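Local atomic coordinates of putative SAM-dependent O-methyltranferase (Podospora anserina, PDB entry 4YMH), a protein that binds S-adenosylmethionine and its product S-adenosylhomocysteine and probably transfers methyl groups to hydroxyl oxygens, as in the cation-dependent O-methyltransferases. Residues 21-27 with 51-55; 57-62 with 82-87; 176-180 with 197-201. The contacts are given in a common frame with arbitrary orientation. Residues are numbered along the deposited sequence.

Contact 1: residues 21-27 with 51-55; sequences EKNSHGI and RLQGS
After helix 10-22 ends at Lys-22, Ser-24 to Ile-27 run extended along the first turn of helix 51-64, at the subunit interface near the cofactor site. CA atoms come nearest at Glu-21 with Leu-52 (5.6 Å) and Ile-27 with Ser-55 (5.5 Å). Arg-51 (chi1 m, chi2 t, chi3 p) points toward the incoming chain. Its NE lies 3.7 Å from Glu-21 OE1, a long salt bridge, and its NH2 donates to a water (3.0 Å) that also accepts from Ile-27 N (3.2 Å). Leu-52 sets CB 4.0 Å from Glu-21 CG and CD1 4.0 Å from Ser-24 OG, which hydrogen-bonds to Cys-20 O. Gly-54, about 8 Å from bound S-adenosylhomocysteine, lets Ile-27 (chi1 p) bring CG2 to 3.6 Å from Gly-54 C and 3.4 Å from Ser-55 N; a CB modelled on Gly-54 would crowd that methyl. Ser-55 (chi1 m) donates from OG to His-25 O (2.8 Å), and His-25 ND1 is hydrogen-bonded to Val-219 N of the second subunit, holding the linker between helix 51-64 and that subunit. Directional bonding thus rests on one serine hydroxyl and one water; the Glu-21 and Arg-51 charges attract without an aimed N-H.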
loop_
_atom_site.group_PDB
_atom_site.type_symbol
_atom_site.label_atom_id
_atom_site.label_comp_id
_atom_site.label_asym_id
_atom_site.label_seq_id
_atom_site.Cartn_x
_atom_site.Cartn_y
_atom_site.Cartn_z
ATOM N N GLU A 21 2.166 6.993 -12.470
ATOM C CA GLU A 21 2.087 8.461 -12.342
ATOM C C GLU A 21 1.007 9.088 -13.219
ATOM O O GLU A 21 0.300 10.017 -12.800
ATOM C CB GLU A 21 3.428 9.105 -12.707
ATOM C CG GLU A 21 4.354 9.349 -11.548
ATOM C CD GLU A 21 5.627 10.053 -11.985
ATOM O OE1 GLU A 21 5.580 11.271 -12.250
ATOM O OE2 GLU A 21 6.671 9.377 -12.072
ATOM N N LYS A 22 0.935 8.619 -14.461
ATOM C CA LYS A 22 -0.038 9.118 -15.436
ATOM C C LYS A 22 -1.463 8.838 -14.974
ATOM O O LYS A 22 -2.372 9.631 -15.211
ATOM C CB LYS A 22 0.202 8.460 -16.804
ATOM C CG LYS A 22 -0.704 8.950 -17.924
ATOM C CD LYS A 22 -0.459 8.162 -19.209
ATOM C CE LYS A 22 -1.485 7.042 -19.417
ATOM N NZ LYS A 22 -2.815 7.558 -19.861
ATOM N N ASN A 23 -1.612 7.711 -14.313
ATOM C CA ASN A 23 -2.907 7.239 -13.880
ATOM C C ASN A 23 -3.221 7.432 -12.394
ATOM O O ASN A 23 -4.092 6.842 -11.845
ATOM C CB ASN A 23 -3.125 5.818 -14.363
ATOM C CG ASN A 23 -3.291 5.736 -15.854
ATOM O OD1 ASN A 23 -4.318 6.067 -16.361
ATOM N ND2 ASN A 23 -2.279 5.294 -16.543
ATOM N N SER A 24 -2.477 8.307 -11.771
ATOM C CA SER A 24 -2.741 8.729 -10.401
ATOM C C SER A 24 -2.817 10.245 -10.396
ATOM O O SER A 24 -2.195 10.905 -11.235
ATOM C CB SER A 24 -1.654 8.263 -9.431
ATOM O OG SER A 24 -1.470 6.872 -9.517
ATOM N N HIS A 25 -3.552 10.812 -9.447
ATOM C CA HIS A 25 -3.548 12.264 -9.341
ATOM C C HIS A 25 -2.156 12.733 -8.965
ATOM O O HIS A 25 -1.489 12.116 -8.143
ATOM C CB HIS A 25 -4.605 12.740 -8.355
ATOM C CG HIS A 25 -5.984 12.658 -8.918
ATOM N ND1 HIS A 25 -6.893 11.698 -8.529
ATOM C CD2 HIS A 25 -6.585 13.367 -9.904
ATOM C CE1 HIS A 25 -8.002 11.836 -9.229
ATOM N NE2 HIS A 25 -7.844 12.846 -10.066
ATOM N N GLY A 26 -1.706 13.798 -9.622
ATOM C CA GLY A 26 -0.352 14.284 -9.430
ATOM C C GLY A 26 -0.184 15.154 -8.204
ATOM O O GLY A 26 -1.148 15.554 -7.563
ATOM N N ILE A 27 1.059 15.449 -7.864
ATOM C CA ILE A 27 1.330 16.352 -6.760
ATOM C C ILE A 27 1.136 17.784 -7.238
ATOM O O ILE A 27 1.208 18.049 -8.440
ATOM C CB ILE A 27 2.752 16.138 -6.197
ATOM C CG1 ILE A 27 3.794 16.284 -7.302
ATOM C CG2 ILE A 27 2.870 14.747 -5.558
ATOM C CD1 ILE A 27 5.198 16.313 -6.790
ATOM N N ARG A 51 8.052 11.277 -7.364
ATOM C CA ARG A 51 6.780 11.984 -7.512
ATOM C C ARG A 51 5.576 11.093 -7.185
ATOM O O ARG A 51 4.616 11.532 -6.532
ATOM C CB ARG A 51 6.645 12.538 -8.932
ATOM C CG ARG A 51 7.663 13.618 -9.272
ATOM C CD ARG A 51 7.482 14.144 -10.693
ATOM N NE ARG A 51 6.134 14.659 -10.936
ATOM C CZ ARG A 51 5.827 15.534 -11.891
ATOM N NH1 ARG A 51 6.772 16.017 -12.688
ATOM N NH2 ARG A 51 4.577 15.941 -12.041
ATOM N N LEU A 52 5.633 9.839 -7.635
ATOM C CA LEU A 52 4.557 8.891 -7.356
ATOM C C LEU A 52 4.420 8.698 -5.844
ATOM O O LEU A 52 3.308 8.676 -5.305
ATOM C CB LEU A 52 4.820 7.547 -8.056
ATOM C CG LEU A 52 3.751 6.464 -7.881
ATOM C CD1 LEU A 52 2.397 6.956 -8.405
ATOM C CD2 LEU A 52 4.180 5.174 -8.599
ATOM N N GLN A 53 5.554 8.590 -5.150
ATOM C CA GLN A 53 5.522 8.464 -3.696
ATOM C C GLN A 53 4.908 9.691 -3.068
ATOM O O GLN A 53 4.208 9.593 -2.060
ATOM C CB GLN A 53 6.924 8.241 -3.115
ATOM C CG GLN A 53 7.494 6.870 -3.353
ATOM C CD GLN A 53 8.874 6.717 -2.739
ATOM O OE1 GLN A 53 9.882 6.885 -3.421
ATOM N NE2 GLN A 53 8.920 6.411 -1.443
ATOM N N GLY A 54 5.162 10.857 -3.658
ATOM C CA GLY A 54 4.503 12.078 -3.220
ATOM C C GLY A 54 2.984 11.997 -3.307
ATOM O O GLY A 54 2.256 12.355 -2.369
ATOM N N SER A 55 2.499 11.524 -4.445
ATOM C CA SER A 55 1.047 11.308 -4.598
ATOM C C SER A 55 0.521 10.335 -3.545
ATOM O O SER A 55 -0.563 10.529 -2.999
ATOM C CB SER A 55 0.729 10.800 -5.996
ATOM O OG SER A 55 1.079 11.784 -6.956
HETATM O O HOH W 1 3.030 14.261 -10.148
#

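Contact 2: residues 57-62 with 82-87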
loop_
_atom_site.group_PDB
_atom_site.type_symbol
_atom_site.label_atom_id
_atom_site.label_comp_id
_atom_site.label_asym_id
_atom_site.label_seq_id
_atom_site.Cartn_x
_atom_site.Cartn_y
_atom_site.Cartn_z
ATOM N N MET A 57 1.790 9.773 -0.493
ATOM C CA MET A 57 1.782 10.422 0.805
ATOM C C MET A 57 0.575 11.338 0.939
ATOM O O MET A 57 -0.114 11.315 1.963
ATOM C CB MET A 57 3.092 11.208 1.020
ATOM C CG MET A 57 4.318 10.310 1.089
ATOM S SD MET A 57 5.836 11.265 1.284
ATOM C CE MET A 57 6.033 11.970 -0.308
ATOM N N ILE A 58 0.307 12.136 -0.096
ATOM C CA ILE A 58 -0.821 13.056 -0.040
ATOM C C ILE A 58 -2.153 12.292 0.049
ATOM O O ILE A 58 -3.030 12.641 0.845
ATOM C CB ILE A 58 -0.829 14.000 -1.260
ATOM C CG1 ILE A 58 0.419 14.906 -1.210
ATOM C CG2 ILE A 58 -2.101 14.835 -1.274
ATOM C CD1 ILE A 58 0.550 15.845 -2.380
ATOM N N PHE A 59 -2.290 11.252 -0.769
ATOM C CA PHE A 59 -3.494 10.410 -0.739
ATOM C C PHE A 59 -3.700 9.817 0.649
ATOM O O PHE A 59 -4.796 9.885 1.224
ATOM C CB PHE A 59 -3.401 9.291 -1.785
ATOM C CG PHE A 59 -4.665 8.447 -1.910
ATOM C CD1 PHE A 59 -4.947 7.438 -1.002
ATOM C CD2 PHE A 59 -5.560 8.665 -2.958
ATOM C CE1 PHE A 59 -6.106 6.663 -1.128
ATOM C CE2 PHE A 59 -6.701 7.888 -3.098
ATOM C CZ PHE A 59 -6.988 6.904 -2.175
ATOM N N THR A 60 -2.635 9.238 1.185
ATOM C CA THR A 60 -2.672 8.593 2.490
ATOM C C THR A 60 -3.078 9.573 3.593
ATOM O O THR A 60 -3.884 9.242 4.466
ATOM C CB THR A 60 -1.302 7.965 2.812
ATOM O OG1 THR A 60 -0.983 7.014 1.787
ATOM C CG2 THR A 60 -1.318 7.259 4.153
ATOM N N ALA A 61 -2.520 10.779 3.551
ATOM C CA ALA A 61 -2.902 11.814 4.511
ATOM C C ALA A 61 -4.360 12.275 4.362
ATOM O O ALA A 61 -5.044 12.496 5.360
ATOM C CB ALA A 61 -1.975 13.014 4.386
ATOM N N ARG A 62 -4.833 12.451 3.133
ATOM C CA ARG A 62 -6.225 12.869 2.948
ATOM C C ARG A 62 -7.184 11.780 3.408
ATOM O O ARG A 62 -8.269 12.054 3.928
ATOM C CB ARG A 62 -6.501 13.231 1.483
ATOM C CG ARG A 62 -5.779 14.520 1.047
ATOM C CD ARG A 62 -6.460 15.202 -0.110
ATOM N NE ARG A 62 -5.757 16.429 -0.488
ATOM C CZ ARG A 62 -5.190 16.645 -1.672
ATOM N NH1 ARG A 62 -5.264 15.729 -2.630
ATOM N NH2 ARG A 62 -4.569 17.796 -1.908
ATOM N N ALA A 82 4.711 17.249 1.284
ATOM C CA ALA A 82 3.638 16.341 0.864
ATOM C C ALA A 82 2.603 16.164 1.979
ATOM O O ALA A 82 1.398 16.290 1.738
ATOM C CB ALA A 82 4.198 14.979 0.442
ATOM N N TRP A 83 3.069 15.875 3.194
ATOM C CA TRP A 83 2.163 15.747 4.342
ATOM C C TRP A 83 1.361 17.028 4.566
ATOM O O TRP A 83 0.147 17.003 4.849
ATOM C CB TRP A 83 2.947 15.403 5.623
ATOM C CG TRP A 83 3.755 14.126 5.563
ATOM C CD1 TRP A 83 5.082 13.984 5.865
ATOM C CD2 TRP A 83 3.292 12.822 5.186
ATOM N NE1 TRP A 83 5.471 12.679 5.693
ATOM C CE2 TRP A 83 4.392 11.946 5.276
ATOM C CE3 TRP A 83 2.052 12.310 4.779
ATOM C CZ2 TRP A 83 4.292 10.584 4.974
ATOM C CZ3 TRP A 83 1.956 10.967 4.479
ATOM C CH2 TRP A 83 3.071 10.114 4.582
ATOM N N TYR A 84 2.063 18.155 4.454
ATOM C CA TYR A 84 1.450 19.475 4.562
ATOM C C TYR A 84 0.295 19.614 3.569
ATOM O O TYR A 84 -0.825 20.004 3.941
ATOM C CB TYR A 84 2.520 20.568 4.347
ATOM C CG TYR A 84 1.992 21.994 4.393
ATOM C CD1 TYR A 84 1.812 22.654 5.604
ATOM C CD2 TYR A 84 1.673 22.673 3.228
ATOM C CE1 TYR A 84 1.326 23.949 5.651
ATOM C CE2 TYR A 84 1.179 23.977 3.262
ATOM C CZ TYR A 84 1.010 24.610 4.477
ATOM O OH TYR A 84 0.529 25.900 4.520
ATOM N N GLU A 85 0.548 19.261 2.312
ATOM C CA GLU A 85 -0.499 19.355 1.293
ATOM C C GLU A 85 -1.673 18.433 1.625
ATOM O O GLU A 85 -2.843 18.776 1.392
ATOM C CB GLU A 85 0.052 19.006 -0.097
ATOM C CG GLU A 85 0.946 20.078 -0.739
ATOM C CD GLU A 85 0.184 21.315 -1.202
ATOM O OE1 GLU A 85 -1.068 21.343 -1.113
ATOM O OE2 GLU A 85 0.848 22.265 -1.669
ATOM N N GLY A 86 -1.359 17.263 2.172
ATOM C CA GLY A 86 -2.393 16.285 2.462
ATOM C C GLY A 86 -3.218 16.603 3.693
ATOM O O GLY A 86 -4.227 15.946 3.948
ATOM N N THR A 87 -2.788 17.598 4.468
ATOM C CA THR A 87 -3.525 17.974 5.673
ATOM C C THR A 87 -3.954 19.449 5.730
ATOM O O THR A 87 -4.143 20.005 6.816
ATOM C CB THR A 87 -2.692 17.663 6.923
ATOM O OG1 THR A 87 -1.420 18.317 6.822
ATOM C CG2 THR A 87 -2.498 16.162 7.074
HETATM O O HOH W 2 -6.055 15.029 6.351
HETATM O O HOH W 3 -5.363 18.465 1.162
#
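This is a buried helix-helix contact beside the cofactor site, in which helix 51-64 packs against the C-terminal end of helix 78-86. Across the two short segments the axes approach to 7.8 Å and cross at -38°, running broadly the same way. Such closeness depends on small residues: the CA atoms of Ile-58 and Gly-86 are 4.4 Å apart, and a CB on Gly-86 would clash with Ala-61 CB. On one flank Met-57 lies over the six-membered ring of Trp-83, with CB 3.9 Å from its centroid (CH-pi) and SD 4.5 Å from it (Met-aromatic), while CE reaches Ala-82 CB at 3.6 Å. Ala-61 CB meets the edge of the indole, 4.1 Å from Trp-83 CE3. Both helices belong to the Rossmann-like class I methyltransferase fold; helix 78-86 follows strand 68-72, and Trp-83 stands between the helix pair and the sheet, touching Ile-69 and Ile-94 and meeting Phe-142 edge-to-face. The side chain of Met-57 is about 5 Å from the bound S-adenosylhomocysteine. To the side of the Ala-61 and Gly-86 centre, Ile-58 sets CG1 3.4 Å from Ala-82 O and CD1 3.9 Å from Glu-85 CB. No direct hydrogen bond joins the two segments: one water donates to Ala-61 O (2.9 Å) and Gly-86 O (3.2 Å), and another accepts from Arg-62 NE (2.7 Å) and donates to Glu-85 O (2.5 Å).

Contact 3: residues 176-180 with 197-201; sequences ARGLT and WNGCG
Arg-177 lays its side chain over the indole of Trp-197, with CG 3.9 Å from the centroid of the five-membered ring and only 9° off the ring normal, a CH-pi contact; its CZ is 3.4 Å from Trp-197 CZ2, which lies over one face of the guanidinium. In this Rossmann-like methyltransferase fold the contact joins the loop after strand 167-171 to the first turns of helix 194-212. Residues 176 to 178 have phi/psi of 50/50°, 69/7° and 115/-17°; Leu-179 N to Ala-176 O at 3.0 Å closes a type I' turn with Arg-177 and Gly-178 at its corners, and Gly-178 is at angles that would jam a CB against the preceding carbonyl oxygen. Leu-179 and Thr-180 then return to negative phi. Arg-177 takes chi1 m, chi2 m and chi3 t, and its NH1 forms a salt bridge with Asp-226. Trp-197, chi1 m at -77° and chi2 113°, points toward the loop. Ala-176 CB sits 3.8 Å from Trp-197 CE3 and 3.7 Å from both Trp-197 O and Gly-201 N. Leu-179, chi1 m and chi2 t, directs CD1 to 3.7 Å from Trp-197 CB and 3.6 Å from Asn-198 N. The closest backbone approach is at Thr-180 and Gly-201, whose CA atoms are 3.6 Å apart; a side chain at Gly-201 would run into Leu-179 C and Thr-180 N. No direct hydrogen bond crosses the contact, though a water lies 2.7 Å from Leu-179 O and 2.8 Å from Asn-198 OD1. Thr-180 OG1, hydrogen-bonded to Val-174 O, stands 3.4 Å from Gly-201 CA.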
loop_
_atom_site.group_PDB
_atom_site.type_symbol
_atom_site.label_atom_id
_atom_site.label_comp_id
_atom_site.label_asym_id
_atom_site.label_seq_id
_atom_site.Cartn_x
_atom_site.Cartn_y
_atom_site.Cartn_z
ATOM N N ALA A 176 16.211 -1.775 0.866
ATOM C CA ALA A 176 17.577 -1.346 0.535
ATOM C C ALA A 176 17.937 -1.796 -0.888
ATOM O O ALA A 176 18.960 -2.455 -1.110
ATOM C CB ALA A 176 18.590 -1.906 1.560
ATOM N N ARG A 177 17.044 -1.484 -1.822
ATOM C CA ARG A 177 17.173 -1.801 -3.247
ATOM C C ARG A 177 17.066 -3.293 -3.558
ATOM O O ARG A 177 17.280 -3.717 -4.700
ATOM C CB ARG A 177 18.499 -1.248 -3.783
ATOM C CG ARG A 177 18.716 0.234 -3.475
ATOM C CD ARG A 177 17.717 1.089 -4.211
ATOM N NE ARG A 177 18.205 2.460 -4.364
ATOM C CZ ARG A 177 17.791 3.503 -3.651
ATOM N NH1 ARG A 177 16.859 3.356 -2.718
ATOM N NH2 ARG A 177 18.308 4.707 -3.885
ATOM N N GLY A 178 16.725 -4.084 -2.545
ATOM C CA GLY A 178 16.666 -5.527 -2.666
ATOM C C GLY A 178 17.710 -6.190 -1.786
ATOM O O GLY A 178 17.613 -7.362 -1.472
ATOM N N LEU A 179 18.700 -5.424 -1.341
ATOM C CA LEU A 179 19.824 -6.033 -0.636
ATOM C C LEU A 179 19.498 -6.434 0.805
ATOM O O LEU A 179 20.232 -7.238 1.409
ATOM C CB LEU A 179 21.038 -5.092 -0.667
ATOM C CG LEU A 179 21.549 -4.726 -2.069
ATOM C CD1 LEU A 179 22.882 -3.953 -1.972
ATOM C CD2 LEU A 179 21.712 -5.957 -2.946
ATOM N N THR A 180 18.396 -5.918 1.349
ATOM C CA THR A 180 17.902 -6.401 2.644
ATOM C C THR A 180 17.590 -7.893 2.581
ATOM O O THR A 180 17.848 -8.652 3.528
ATOM C CB THR A 180 16.629 -5.629 3.089
ATOM O OG1 THR A 180 16.977 -4.268 3.363
ATOM C CG2 THR A 180 16.021 -6.254 4.336
ATOM N N TRP A 197 24.564 0.266 0.377
ATOM C CA TRP A 197 23.237 -0.343 0.469
ATOM C C TRP A 197 23.277 -1.737 1.098
ATOM O O TRP A 197 22.301 -2.166 1.691
ATOM C CB TRP A 197 22.557 -0.391 -0.907
ATOM C CG TRP A 197 22.014 0.955 -1.306
ATOM C CD1 TRP A 197 22.445 1.749 -2.324
ATOM C CD2 TRP A 197 20.952 1.666 -0.663
ATOM N NE1 TRP A 197 21.711 2.914 -2.360
ATOM C CE2 TRP A 197 20.783 2.881 -1.352
ATOM C CE3 TRP A 197 20.116 1.382 0.424
ATOM C CZ2 TRP A 197 19.813 3.821 -0.987
ATOM C CZ3 TRP A 197 19.156 2.310 0.785
ATOM C CH2 TRP A 197 19.016 3.521 0.081
ATOM N N ASN A 198 24.399 -2.435 0.980
ATOM C CA ASN A 198 24.537 -3.740 1.623
ATOM C C ASN A 198 24.560 -3.579 3.136
ATOM O O ASN A 198 23.949 -4.365 3.868
ATOM C CB ASN A 198 25.812 -4.449 1.150
ATOM C CG ASN A 198 25.547 -5.455 0.045
ATOM O OD1 ASN A 198 24.673 -6.323 0.163
ATOM N ND2 ASN A 198 26.288 -5.331 -1.047
ATOM N N GLY A 199 25.279 -2.553 3.599
ATOM C CA GLY A 199 25.256 -2.212 5.014
ATOM C C GLY A 199 23.839 -1.923 5.494
ATOM O O GLY A 199 23.371 -2.458 6.530
ATOM N N CYS A 200 23.150 -1.065 4.739
ATOM C CA CYS A 200 21.761 -0.752 5.061
ATOM C C CYS A 200 20.910 -2.013 5.103
ATOM O O CYS A 200 20.100 -2.184 5.993
ATOM C CB CYS A 200 21.169 0.239 4.059
ATOM S SG CYS A 200 21.881 1.904 4.234
ATOM N N GLY A 201 21.109 -2.902 4.141
ATOM C CA GLY A 201 20.314 -4.111 4.064
ATOM C C GLY A 201 20.520 -5.017 5.256
ATOM O O GLY A 201 19.572 -5.608 5.745
HETATM O O HOH W 4 22.885 -7.866 1.645
#

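Contacts 1 and 2 share helix 51-64, using successive parts of it, and touch where Ile-27 CG2 meets Ile-58 CD1 at 4.1 Å. Contact 3 is separate, its centre about 26 Å from that of contact 1 and about 28 Å from that of contact 2, and it lies across the chain's centre from contact 2. Contact 2 is buried and largely apolar; contact 1 is only partly buried and adds charges and a direct hydrogen bond. Contact 3 is also buried, but it seats an irregular loop on a helix and puts an arginine over its tryptophan, where contact 2 uses a methionine. All three reach the second subunit, contact 1 through hydrogen bonds.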